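Local coordinates for DUF2019 domain-containing protein (Rhodopseudomonas palustris, PDB 2I9C) that is of unknown function but folds as a compact, all-helical single chain whose family is grouped with the tetratricopeptide-repeat-like proteins, at residues F18-V21 with T22-D26. Residues are numbered along the deposited sequence; the frame is centred on the assembly and turned at random. Where two conformers were deposited one is given.
Sequences FAKV and TVEQD
Phe18 O takes two hydrogen bonds from a single residue, Thr22, one turn further along the alpha helix 11-30. The hydroxyl Thr22 OG1 donates to Phe18 O over 2.7 Å, while the amide Thr22 N reaches the same Phe18 O at 3.1 Å. The two donors come from opposite faces of the carbonyl plane, tilted out of it by 22° (hydroxyl) and 25° (amide). In this conformer the hydroxyl of the buried threonine thus spends its proton within its own helix, a common solution for threonine, alongside the regular amide bond. Thr22 OG1 lies beside its backbone N and anti to the carbonyl carbon (chi1 -49°), which turns the oxygen back toward the preceding turn. It also sits above the Phe18 ring, 3.9 Å from the plane and shifted toward the rim. On this inward side the helix packs against helix 34-53, where Met44 touches both Phe18 and Thr22, and helix 71-79, whose Gln72 hydrogen-bonds Gln25 OE1.

The i to i+4 pattern continues with Val23 N to Ala19 O (2.9 Å) and Gln25 N to Val21 O (2.8 Å). The exposed Lys20 and partly exposed Glu24 run side by side in the same direction. Their ion pair is long, 3.8 Å between Lys20 NZ and Glu24 OE2, and loose, the lysine being modelled in two conformers; much of the contact is made by its aliphatic chain, with Lys20 CG 3.6 Å from Glu24 OE2. Arg36 makes a second, weak ion pair through Glu24 OE1. With an alanine in place of Glu24, Lys20 NZ would probably lose this carboxylate mate and the lysine's methylenes the oxygen beside them. Near its base the glutamate chain also lies against the backbone of the previous turn, Glu24 CG resting 3.4 Å from Lys20 O.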
loop_
_atom_site.group_PDB
_atom_site.type_symbol
_atom_site.label_atom_id
_atom_site.label_comp_id
_atom_site.label_asym_id
_atom_site.label_seq_id
_atom_site.Cartn_x
_atom_site.Cartn_y
_atom_site.Cartn_z
ATOM N N PHE A 18 9.243 -2.500 0.043
ATOM C CA PHE A 18 7.900 -1.976 -0.206
ATOM C C PHE A 18 7.945 -0.423 -0.185
ATOM O O PHE A 18 7.389 0.234 -1.069
ATOM C CB PHE A 18 6.922 -2.505 0.861
ATOM C CG PHE A 18 5.466 -2.070 0.652
ATOM C CD1 PHE A 18 4.529 -2.941 0.086
ATOM C CD2 PHE A 18 5.051 -0.799 1.032
ATOM C CE1 PHE A 18 3.192 -2.550 -0.077
ATOM C CE2 PHE A 18 3.737 -0.380 0.870
ATOM C CZ PHE A 18 2.804 -1.260 0.320
ATOM N N ALA A 19 8.552 0.171 0.843
ATOM C CA ALA A 19 8.581 1.631 0.904
ATOM C C ALA A 19 9.395 2.257 -0.258
ATOM O O ALA A 19 8.992 3.276 -0.830
ATOM C CB ALA A 19 9.137 2.128 2.285
ATOM N N LYS A 20 10.539 1.647 -0.584
ATOM C CA LYS A 20 11.391 2.157 -1.675
ATOM C C LYS A 20 10.642 2.127 -3.003
ATOM O O LYS A 20 10.680 3.098 -3.742
ATOM C CB LYS A 20 12.733 1.391 -1.776
ATOM C CG LYS A 20 13.750 1.983 -2.788
ATOM C CD LYS A 20 14.967 1.086 -3.007
ATOM C CE LYS A 20 16.207 1.935 -3.311
ATOM N NZ LYS A 20 16.843 1.549 -4.601
ATOM N N VAL A 21 9.967 1.019 -3.313
ATOM C CA VAL A 21 9.276 0.939 -4.615
ATOM C C VAL A 21 8.032 1.843 -4.707
ATOM O O VAL A 21 7.677 2.318 -5.774
ATOM C CB VAL A 21 8.967 -0.552 -5.103
ATOM C CG1 VAL A 21 10.145 -1.412 -4.957
ATOM C CG2 VAL A 21 7.828 -1.140 -4.345
ATOM N N THR A 22 7.370 2.077 -3.592
ATOM C CA THR A 22 6.211 2.933 -3.564
ATOM C C THR A 22 6.575 4.442 -3.565
ATOM O O THR A 22 5.857 5.274 -4.155
ATOM C CB THR A 22 5.353 2.460 -2.407
ATOM O OG1 THR A 22 5.218 1.031 -2.548
ATOM C CG2 THR A 22 3.992 3.097 -2.423
ATOM N N VAL A 23 7.704 4.795 -2.944
ATOM C CA VAL A 23 8.292 6.150 -3.167
ATOM C C VAL A 23 8.563 6.341 -4.670
ATOM O O VAL A 23 8.223 7.358 -5.267
ATOM C CB VAL A 23 9.606 6.306 -2.359
ATOM C CG1 VAL A 23 10.479 7.449 -2.894
ATOM C CG2 VAL A 23 9.267 6.548 -0.865
ATOM N N GLU A 24 9.203 5.354 -5.291
ATOM C CA GLU A 24 9.459 5.436 -6.709
ATOM C C GLU A 24 8.182 5.443 -7.554
ATOM O O GLU A 24 8.169 6.085 -8.594
ATOM C CB GLU A 24 10.425 4.348 -7.147
ATOM C CG GLU A 24 11.842 4.578 -6.567
ATOM C CD GLU A 24 12.836 3.477 -6.970
ATOM O OE1 GLU A 24 12.674 2.889 -8.073
ATOM O OE2 GLU A 24 13.776 3.203 -6.168
ATOM N N GLN A 25 7.115 4.769 -7.113
ATOM C CA GLN A 25 5.768 4.957 -7.729
ATOM C C GLN A 25 5.341 6.414 -7.745
ATOM O O GLN A 25 4.976 6.964 -8.793
ATOM C CB GLN A 25 4.678 4.129 -7.037
ATOM C CG GLN A 25 4.729 2.601 -7.336
ATOM C CD GLN A 25 3.775 1.862 -6.431
ATOM O OE1 GLN A 25 2.808 2.438 -5.973
ATOM N NE2 GLN A 25 4.066 0.615 -6.117
ATOM N N ASP A 26 5.435 7.053 -6.593
ATOM C CA ASP A 26 5.111 8.453 -6.458
ATOM C C ASP A 26 5.954 9.266 -7.438
ATOM O O ASP A 26 5.410 10.059 -8.188
ATOM C CB ASP A 26 5.386 8.923 -5.018
ATOM C CG ASP A 26 4.736 10.245 -4.712
ATOM O OD1 ASP A 26 3.572 10.431 -5.148
ATOM O OD2 ASP A 26 5.372 11.093 -4.022
#